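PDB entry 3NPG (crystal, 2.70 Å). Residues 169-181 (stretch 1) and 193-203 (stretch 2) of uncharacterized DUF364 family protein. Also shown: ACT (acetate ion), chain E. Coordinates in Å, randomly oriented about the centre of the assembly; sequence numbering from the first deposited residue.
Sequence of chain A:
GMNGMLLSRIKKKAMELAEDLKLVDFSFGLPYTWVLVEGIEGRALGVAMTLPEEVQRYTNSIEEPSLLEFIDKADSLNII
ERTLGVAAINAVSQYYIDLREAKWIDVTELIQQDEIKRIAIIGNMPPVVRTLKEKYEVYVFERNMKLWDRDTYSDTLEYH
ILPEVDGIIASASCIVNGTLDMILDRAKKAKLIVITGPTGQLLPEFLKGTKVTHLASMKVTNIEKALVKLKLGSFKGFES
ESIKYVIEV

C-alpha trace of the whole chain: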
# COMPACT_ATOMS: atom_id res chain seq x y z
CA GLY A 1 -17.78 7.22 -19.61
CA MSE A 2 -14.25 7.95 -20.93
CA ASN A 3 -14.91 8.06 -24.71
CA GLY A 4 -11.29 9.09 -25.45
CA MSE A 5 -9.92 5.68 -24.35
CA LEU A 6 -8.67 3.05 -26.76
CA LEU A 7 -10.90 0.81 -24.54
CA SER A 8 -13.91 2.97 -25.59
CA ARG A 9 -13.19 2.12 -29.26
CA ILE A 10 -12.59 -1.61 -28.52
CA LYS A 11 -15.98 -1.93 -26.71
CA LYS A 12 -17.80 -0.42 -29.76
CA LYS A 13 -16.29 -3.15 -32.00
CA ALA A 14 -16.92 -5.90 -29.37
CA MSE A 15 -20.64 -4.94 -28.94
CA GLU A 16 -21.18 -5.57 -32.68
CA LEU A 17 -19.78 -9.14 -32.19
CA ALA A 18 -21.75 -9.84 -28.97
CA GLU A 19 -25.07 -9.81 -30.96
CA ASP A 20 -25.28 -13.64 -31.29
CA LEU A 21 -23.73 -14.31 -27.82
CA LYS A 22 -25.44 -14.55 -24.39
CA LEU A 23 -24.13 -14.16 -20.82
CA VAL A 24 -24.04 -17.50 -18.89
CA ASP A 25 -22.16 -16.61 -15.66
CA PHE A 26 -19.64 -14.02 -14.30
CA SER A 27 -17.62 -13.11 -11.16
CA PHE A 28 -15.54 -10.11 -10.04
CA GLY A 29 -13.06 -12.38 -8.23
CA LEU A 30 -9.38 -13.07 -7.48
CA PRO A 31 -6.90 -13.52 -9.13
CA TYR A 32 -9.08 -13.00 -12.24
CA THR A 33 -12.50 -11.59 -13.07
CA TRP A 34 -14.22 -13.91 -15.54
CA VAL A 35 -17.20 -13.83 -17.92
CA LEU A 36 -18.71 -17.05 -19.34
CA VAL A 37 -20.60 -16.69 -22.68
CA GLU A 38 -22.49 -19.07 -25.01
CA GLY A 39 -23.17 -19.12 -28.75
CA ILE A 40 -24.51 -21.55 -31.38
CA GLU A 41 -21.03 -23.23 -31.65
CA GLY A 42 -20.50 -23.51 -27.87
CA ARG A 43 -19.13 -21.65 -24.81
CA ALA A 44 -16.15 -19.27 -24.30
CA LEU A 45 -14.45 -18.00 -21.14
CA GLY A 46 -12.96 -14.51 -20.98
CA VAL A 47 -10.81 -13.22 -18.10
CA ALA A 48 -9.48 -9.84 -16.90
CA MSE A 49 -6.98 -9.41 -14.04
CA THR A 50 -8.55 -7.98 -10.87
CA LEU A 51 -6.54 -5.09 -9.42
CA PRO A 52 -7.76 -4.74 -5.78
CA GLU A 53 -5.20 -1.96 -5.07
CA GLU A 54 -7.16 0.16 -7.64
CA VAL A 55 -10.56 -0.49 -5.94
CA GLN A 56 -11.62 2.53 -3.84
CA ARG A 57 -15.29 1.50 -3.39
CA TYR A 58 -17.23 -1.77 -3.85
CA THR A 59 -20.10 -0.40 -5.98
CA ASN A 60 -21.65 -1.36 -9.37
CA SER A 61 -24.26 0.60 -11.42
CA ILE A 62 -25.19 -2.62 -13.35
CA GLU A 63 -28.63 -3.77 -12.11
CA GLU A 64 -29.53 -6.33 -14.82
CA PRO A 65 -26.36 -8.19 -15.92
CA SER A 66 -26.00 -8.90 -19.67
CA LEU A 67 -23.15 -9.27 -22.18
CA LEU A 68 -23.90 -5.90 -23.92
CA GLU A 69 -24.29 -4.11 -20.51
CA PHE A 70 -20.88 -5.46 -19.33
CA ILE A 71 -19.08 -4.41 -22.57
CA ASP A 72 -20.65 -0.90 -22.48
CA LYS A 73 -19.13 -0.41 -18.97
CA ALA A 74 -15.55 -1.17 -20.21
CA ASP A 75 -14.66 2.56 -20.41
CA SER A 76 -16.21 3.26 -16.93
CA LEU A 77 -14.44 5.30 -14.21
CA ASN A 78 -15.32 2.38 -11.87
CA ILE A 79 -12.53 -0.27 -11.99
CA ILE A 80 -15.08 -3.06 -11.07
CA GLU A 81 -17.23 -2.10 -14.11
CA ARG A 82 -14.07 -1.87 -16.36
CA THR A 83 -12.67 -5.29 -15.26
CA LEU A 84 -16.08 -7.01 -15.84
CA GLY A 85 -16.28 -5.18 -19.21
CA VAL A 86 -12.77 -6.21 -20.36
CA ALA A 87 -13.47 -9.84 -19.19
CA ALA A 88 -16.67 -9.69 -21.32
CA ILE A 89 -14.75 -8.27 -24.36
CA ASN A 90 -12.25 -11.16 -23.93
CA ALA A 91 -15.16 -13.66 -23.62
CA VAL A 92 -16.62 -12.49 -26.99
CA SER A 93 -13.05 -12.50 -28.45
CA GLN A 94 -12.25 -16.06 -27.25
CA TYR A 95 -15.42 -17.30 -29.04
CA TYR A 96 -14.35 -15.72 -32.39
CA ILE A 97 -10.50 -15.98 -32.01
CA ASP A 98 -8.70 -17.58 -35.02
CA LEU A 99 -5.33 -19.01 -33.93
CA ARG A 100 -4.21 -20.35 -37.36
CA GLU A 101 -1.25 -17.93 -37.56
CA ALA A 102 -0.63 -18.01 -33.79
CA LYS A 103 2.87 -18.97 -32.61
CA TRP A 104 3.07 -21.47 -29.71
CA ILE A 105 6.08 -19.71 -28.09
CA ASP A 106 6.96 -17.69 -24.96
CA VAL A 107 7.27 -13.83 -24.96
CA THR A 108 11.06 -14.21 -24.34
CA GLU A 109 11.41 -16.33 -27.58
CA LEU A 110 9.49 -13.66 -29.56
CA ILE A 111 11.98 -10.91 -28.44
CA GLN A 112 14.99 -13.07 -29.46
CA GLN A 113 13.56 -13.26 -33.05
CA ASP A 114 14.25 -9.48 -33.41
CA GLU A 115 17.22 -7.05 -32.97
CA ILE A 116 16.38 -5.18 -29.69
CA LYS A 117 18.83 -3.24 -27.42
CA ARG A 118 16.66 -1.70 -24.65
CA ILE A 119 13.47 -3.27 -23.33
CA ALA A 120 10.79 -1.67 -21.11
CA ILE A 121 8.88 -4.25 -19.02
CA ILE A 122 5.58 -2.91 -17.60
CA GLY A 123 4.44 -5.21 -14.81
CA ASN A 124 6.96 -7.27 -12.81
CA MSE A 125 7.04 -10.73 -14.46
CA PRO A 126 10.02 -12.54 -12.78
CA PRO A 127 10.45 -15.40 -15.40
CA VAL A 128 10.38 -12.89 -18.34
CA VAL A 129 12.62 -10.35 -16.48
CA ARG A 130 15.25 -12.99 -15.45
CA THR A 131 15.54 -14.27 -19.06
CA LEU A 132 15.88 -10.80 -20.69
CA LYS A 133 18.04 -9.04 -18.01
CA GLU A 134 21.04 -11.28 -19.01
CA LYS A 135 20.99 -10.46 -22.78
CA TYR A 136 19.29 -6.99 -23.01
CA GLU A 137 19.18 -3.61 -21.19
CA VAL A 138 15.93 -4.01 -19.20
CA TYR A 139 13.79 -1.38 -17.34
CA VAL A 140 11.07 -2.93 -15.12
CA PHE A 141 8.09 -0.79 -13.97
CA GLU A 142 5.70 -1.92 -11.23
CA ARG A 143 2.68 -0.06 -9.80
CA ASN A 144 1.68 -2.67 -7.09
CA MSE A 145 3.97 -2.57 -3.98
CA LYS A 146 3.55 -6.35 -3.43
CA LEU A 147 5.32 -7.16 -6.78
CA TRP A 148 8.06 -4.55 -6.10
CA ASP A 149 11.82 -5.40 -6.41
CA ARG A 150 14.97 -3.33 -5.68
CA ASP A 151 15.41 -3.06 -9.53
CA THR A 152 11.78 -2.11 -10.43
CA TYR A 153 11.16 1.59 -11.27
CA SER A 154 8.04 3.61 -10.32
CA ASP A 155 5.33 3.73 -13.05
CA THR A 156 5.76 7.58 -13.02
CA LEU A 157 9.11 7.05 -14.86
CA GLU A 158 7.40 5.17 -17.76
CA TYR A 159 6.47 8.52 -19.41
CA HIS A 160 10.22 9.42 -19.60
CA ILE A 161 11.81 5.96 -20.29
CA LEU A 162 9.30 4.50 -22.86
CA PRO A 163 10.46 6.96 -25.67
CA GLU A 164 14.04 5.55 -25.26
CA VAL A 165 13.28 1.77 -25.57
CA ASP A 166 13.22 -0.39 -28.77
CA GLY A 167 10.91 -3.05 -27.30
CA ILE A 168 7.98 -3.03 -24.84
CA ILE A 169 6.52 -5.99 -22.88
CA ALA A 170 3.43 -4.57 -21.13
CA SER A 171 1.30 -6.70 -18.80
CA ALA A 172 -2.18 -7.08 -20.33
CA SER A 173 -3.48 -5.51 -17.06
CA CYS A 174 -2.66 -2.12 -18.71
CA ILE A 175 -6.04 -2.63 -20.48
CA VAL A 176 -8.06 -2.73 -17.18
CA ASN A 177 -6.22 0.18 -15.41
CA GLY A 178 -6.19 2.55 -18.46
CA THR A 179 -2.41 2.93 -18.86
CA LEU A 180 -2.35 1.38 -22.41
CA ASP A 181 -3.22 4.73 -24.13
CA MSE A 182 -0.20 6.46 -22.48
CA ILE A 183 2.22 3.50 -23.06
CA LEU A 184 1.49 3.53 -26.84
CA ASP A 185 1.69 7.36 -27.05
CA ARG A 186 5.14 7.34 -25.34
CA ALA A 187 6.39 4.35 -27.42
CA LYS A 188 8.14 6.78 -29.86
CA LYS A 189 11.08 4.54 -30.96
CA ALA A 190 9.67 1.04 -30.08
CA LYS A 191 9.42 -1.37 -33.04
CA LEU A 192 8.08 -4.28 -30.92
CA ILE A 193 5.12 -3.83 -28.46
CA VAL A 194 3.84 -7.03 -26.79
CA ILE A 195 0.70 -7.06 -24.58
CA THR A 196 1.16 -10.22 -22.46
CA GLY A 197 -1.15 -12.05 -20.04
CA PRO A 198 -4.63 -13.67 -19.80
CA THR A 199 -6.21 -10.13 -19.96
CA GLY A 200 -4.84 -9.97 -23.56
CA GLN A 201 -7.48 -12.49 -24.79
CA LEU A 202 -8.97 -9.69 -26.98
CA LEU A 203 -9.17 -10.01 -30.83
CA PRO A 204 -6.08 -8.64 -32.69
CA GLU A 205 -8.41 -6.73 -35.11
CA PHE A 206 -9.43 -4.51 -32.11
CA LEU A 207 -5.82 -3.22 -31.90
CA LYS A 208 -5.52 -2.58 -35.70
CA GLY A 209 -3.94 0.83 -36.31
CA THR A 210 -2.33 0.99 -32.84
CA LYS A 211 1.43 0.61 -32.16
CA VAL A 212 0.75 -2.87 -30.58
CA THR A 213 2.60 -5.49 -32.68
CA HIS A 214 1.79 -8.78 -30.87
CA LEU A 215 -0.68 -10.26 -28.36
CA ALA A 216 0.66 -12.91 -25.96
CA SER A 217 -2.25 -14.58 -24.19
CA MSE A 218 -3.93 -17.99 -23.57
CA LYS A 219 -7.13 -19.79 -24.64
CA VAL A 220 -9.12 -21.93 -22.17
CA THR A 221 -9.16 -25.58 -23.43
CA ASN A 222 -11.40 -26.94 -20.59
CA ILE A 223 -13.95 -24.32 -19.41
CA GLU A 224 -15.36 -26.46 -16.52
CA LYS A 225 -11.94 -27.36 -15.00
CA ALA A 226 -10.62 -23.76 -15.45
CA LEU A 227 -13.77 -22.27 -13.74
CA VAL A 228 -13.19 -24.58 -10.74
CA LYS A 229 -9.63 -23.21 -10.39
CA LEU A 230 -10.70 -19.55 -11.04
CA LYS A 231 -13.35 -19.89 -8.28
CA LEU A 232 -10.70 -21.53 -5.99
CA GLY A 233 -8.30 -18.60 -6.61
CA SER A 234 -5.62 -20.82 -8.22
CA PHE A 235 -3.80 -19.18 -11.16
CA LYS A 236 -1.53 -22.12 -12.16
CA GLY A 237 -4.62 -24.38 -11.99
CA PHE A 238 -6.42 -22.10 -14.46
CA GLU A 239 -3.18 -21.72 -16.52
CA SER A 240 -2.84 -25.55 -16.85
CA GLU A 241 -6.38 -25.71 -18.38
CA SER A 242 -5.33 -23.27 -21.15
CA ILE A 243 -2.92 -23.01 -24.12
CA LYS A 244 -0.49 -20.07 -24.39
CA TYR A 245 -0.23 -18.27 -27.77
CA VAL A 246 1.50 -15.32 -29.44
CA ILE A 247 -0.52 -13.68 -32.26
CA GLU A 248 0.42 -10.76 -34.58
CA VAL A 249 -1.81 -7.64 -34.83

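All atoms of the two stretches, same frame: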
# COMPACT_ATOMS: atom_id res chain seq x y z
N ILE A 169 7.32 -4.84 -23.32
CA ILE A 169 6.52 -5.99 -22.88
C ILE A 169 5.62 -5.52 -21.75
O ILE A 169 6.07 -5.40 -20.60
CB ILE A 169 7.41 -7.21 -22.47
CG1 ILE A 169 8.34 -7.63 -23.62
CG2 ILE A 169 6.55 -8.39 -22.01
CD1 ILE A 169 9.30 -8.69 -23.25
N ALA A 170 4.38 -5.12 -22.10
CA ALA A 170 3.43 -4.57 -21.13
C ALA A 170 2.43 -5.60 -20.69
O ALA A 170 1.79 -6.25 -21.53
CB ALA A 170 2.70 -3.37 -21.73
N SER A 171 2.29 -5.78 -19.36
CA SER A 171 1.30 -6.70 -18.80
C SER A 171 -0.07 -6.31 -19.31
O SER A 171 -0.41 -5.12 -19.34
CB SER A 171 1.32 -6.63 -17.27
OG SER A 171 0.32 -7.47 -16.70
N ALA A 172 -0.86 -7.31 -19.77
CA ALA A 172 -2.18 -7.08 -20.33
C ALA A 172 -3.14 -6.37 -19.35
O ALA A 172 -4.20 -5.89 -19.76
CB ALA A 172 -2.77 -8.39 -20.80
N SER A 173 -2.71 -6.22 -18.08
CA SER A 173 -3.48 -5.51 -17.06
C SER A 173 -3.50 -4.00 -17.33
O SER A 173 -4.26 -3.27 -16.71
CB SER A 173 -2.91 -5.79 -15.67
OG SER A 173 -1.58 -5.33 -15.54
N CYS A 174 -2.67 -3.53 -18.30
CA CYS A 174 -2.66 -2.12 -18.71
C CYS A 174 -3.97 -1.77 -19.44
O CYS A 174 -4.29 -0.59 -19.60
CB CYS A 174 -1.43 -1.80 -19.55
SG CYS A 174 -1.36 -2.66 -21.14
N ILE A 175 -4.74 -2.80 -19.84
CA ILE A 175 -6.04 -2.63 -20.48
C ILE A 175 -7.12 -2.29 -19.42
O ILE A 175 -7.92 -1.38 -19.64
CB ILE A 175 -6.40 -3.90 -21.31
CG1 ILE A 175 -5.36 -4.16 -22.43
CG2 ILE A 175 -7.82 -3.79 -21.89
CD1 ILE A 175 -5.47 -5.55 -23.13
N VAL A 176 -7.08 -2.97 -18.25
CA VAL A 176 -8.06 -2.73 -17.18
C VAL A 176 -7.82 -1.43 -16.39
O VAL A 176 -8.78 -0.80 -15.97
CB VAL A 176 -8.29 -3.97 -16.25
CG1 VAL A 176 -9.22 -4.98 -16.91
CG2 VAL A 176 -6.98 -4.63 -15.86
N ASN A 177 -6.54 -1.03 -16.20
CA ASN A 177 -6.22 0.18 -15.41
C ASN A 177 -6.18 1.51 -16.24
O ASN A 177 -6.19 2.59 -15.66
CB ASN A 177 -4.93 -0.01 -14.58
CG ASN A 177 -3.69 -0.26 -15.40
OD1 ASN A 177 -3.58 0.12 -16.57
ND2 ASN A 177 -2.68 -0.85 -14.76
N GLY A 178 -6.13 1.39 -17.56
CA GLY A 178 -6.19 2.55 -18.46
C GLY A 178 -4.85 3.15 -18.82
O GLY A 178 -4.80 4.26 -19.37
N THR A 179 -3.76 2.43 -18.56
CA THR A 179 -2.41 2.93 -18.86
C THR A 179 -1.96 2.65 -20.31
O THR A 179 -0.96 3.21 -20.76
CB THR A 179 -1.39 2.40 -17.83
OG1 THR A 179 -1.44 0.98 -17.80
CG2 THR A 179 -1.64 2.95 -16.44
N LEU A 180 -2.70 1.78 -21.04
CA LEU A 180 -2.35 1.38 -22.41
C LEU A 180 -2.25 2.57 -23.37
O LEU A 180 -1.31 2.63 -24.19
CB LEU A 180 -3.32 0.31 -22.95
CG LEU A 180 -3.05 -0.21 -24.39
CD1 LEU A 180 -1.64 -0.80 -24.51
CD2 LEU A 180 -4.07 -1.24 -24.79
N ASP A 181 -3.20 3.53 -23.27
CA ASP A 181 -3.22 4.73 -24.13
C ASP A 181 -1.93 5.55 -24.00
O ASP A 181 -1.39 6.01 -25.01
CB ASP A 181 -4.44 5.60 -23.83
CG ASP A 181 -5.75 5.00 -24.33
OD1 ASP A 181 -6.18 3.97 -23.76
OD2 ASP A 181 -6.37 5.60 -25.21
N ILE A 193 5.97 -4.05 -29.64
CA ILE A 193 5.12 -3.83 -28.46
C ILE A 193 4.25 -5.06 -28.21
O ILE A 193 3.36 -5.36 -29.01
CB ILE A 193 4.28 -2.52 -28.58
CG1 ILE A 193 5.21 -1.29 -28.81
CG2 ILE A 193 3.39 -2.33 -27.34
CD1 ILE A 193 4.51 -0.06 -29.18
N VAL A 194 4.55 -5.80 -27.13
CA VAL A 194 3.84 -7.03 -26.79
C VAL A 194 2.95 -6.84 -25.56
O VAL A 194 3.44 -6.46 -24.49
CB VAL A 194 4.82 -8.22 -26.59
CG1 VAL A 194 4.07 -9.54 -26.43
CG2 VAL A 194 5.82 -8.31 -27.73
N ILE A 195 1.65 -7.11 -25.70
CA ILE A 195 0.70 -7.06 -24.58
C ILE A 195 0.49 -8.49 -24.08
O ILE A 195 -0.12 -9.30 -24.77
CB ILE A 195 -0.64 -6.36 -24.99
CG1 ILE A 195 -0.38 -4.97 -25.67
CG2 ILE A 195 -1.60 -6.24 -23.81
CD1 ILE A 195 0.48 -3.95 -24.84
N THR A 196 1.13 -8.84 -22.95
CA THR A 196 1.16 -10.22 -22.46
C THR A 196 0.30 -10.46 -21.22
O THR A 196 0.26 -9.63 -20.31
CB THR A 196 2.61 -10.69 -22.26
OG1 THR A 196 2.61 -12.08 -21.95
CG2 THR A 196 3.35 -9.91 -21.18
N GLY A 197 -0.34 -11.63 -21.17
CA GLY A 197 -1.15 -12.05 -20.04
C GLY A 197 -2.55 -12.50 -20.42
O GLY A 197 -3.05 -12.16 -21.49
N PRO A 198 -3.24 -13.21 -19.50
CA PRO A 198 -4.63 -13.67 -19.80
C PRO A 198 -5.62 -12.53 -20.11
O PRO A 198 -6.63 -12.78 -20.76
CB PRO A 198 -5.03 -14.44 -18.54
CG PRO A 198 -3.75 -14.84 -17.90
CD PRO A 198 -2.78 -13.73 -18.20
N THR A 199 -5.33 -11.28 -19.67
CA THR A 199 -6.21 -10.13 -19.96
C THR A 199 -6.09 -9.71 -21.46
O THR A 199 -6.95 -8.98 -21.98
CB THR A 199 -5.92 -8.96 -18.97
OG1 THR A 199 -5.82 -9.48 -17.64
CG2 THR A 199 -6.99 -7.88 -19.03
N GLY A 200 -5.07 -10.24 -22.15
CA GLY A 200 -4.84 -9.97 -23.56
C GLY A 200 -5.54 -10.95 -24.49
O GLY A 200 -5.10 -11.17 -25.62
N GLN A 201 -6.68 -11.53 -24.02
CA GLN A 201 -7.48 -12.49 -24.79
C GLN A 201 -8.28 -11.82 -25.90
O GLN A 201 -8.97 -12.50 -26.66
CB GLN A 201 -8.43 -13.26 -23.86
CG GLN A 201 -7.78 -14.42 -23.12
CD GLN A 201 -8.73 -15.04 -22.11
OE1 GLN A 201 -9.59 -14.37 -21.53
NE2 GLN A 201 -8.57 -16.33 -21.86
N LEU A 202 -8.21 -10.47 -25.99
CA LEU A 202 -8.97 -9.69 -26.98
C LEU A 202 -8.56 -10.02 -28.44
O LEU A 202 -7.45 -10.52 -28.67
CB LEU A 202 -8.87 -8.16 -26.69
CG LEU A 202 -7.55 -7.45 -27.10
CD1 LEU A 202 -7.76 -5.96 -27.19
CD2 LEU A 202 -6.44 -7.75 -26.14
N LEU A 203 -9.46 -9.76 -29.41
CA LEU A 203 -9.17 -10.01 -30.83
C LEU A 203 -8.08 -9.05 -31.34
O LEU A 203 -8.10 -7.87 -31.00
CB LEU A 203 -10.44 -9.85 -31.70
CG LEU A 203 -11.47 -10.98 -31.60
CD1 LEU A 203 -12.72 -10.61 -32.32
CD2 LEU A 203 -10.92 -12.27 -32.15
C ACT E . -2.64 -10.17 -17.01
O ACT E . -2.95 -9.20 -17.63
OXT ACT E . -3.50 -10.88 -16.61
CH3 ACT E . -1.17 -10.47 -16.73

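Parallel strands are joined by alternating backbone hydrogen bonds, and where the ladder ends side chains must carry the packing; this pair illustrates the principle. At Ile169, which shares a sheet face with Val194, the branch atom CG2 lies 3.6 Å from Thr196 CG2. Ala170 then supplies both backbone groups to the opposing strand: its N donates to Val194 O (2.9 Å) and its O accepts from Thr196 N (3.0 Å), the alternation expected of parallel pairing. Its small CB, on the other face, leaves room for Ile195, whose CD1 approaches to 3.9 Å. Ser171 points away and its OG hydrogen-bonds Ser173 OG (3.1 Å), while its backbone opens a type I turn ending at Cys174. Within that turn, Ala172 N closes the ladder on Thr196 O, a short 2.6 Å bond. The methyl of Ala172 is buried, with CB only 3.2 Å from Gly200 N and 3.7 Å from Thr199 CB, so a compact side chain suits this tight site. Beyond the turn, hydrophobic packing takes over. Ile175 points toward stretch 2, and its CD1 reaches Ile195 CG2 (4.0 Å) and Leu202 CD2 (3.9 Å). Finally, Leu180 starts sideways, yet its end comes nearer: with chi1 t and chi2 p, CD1 lies 3.8 Å from Ile195 CD1, helping to bury that isoleucine.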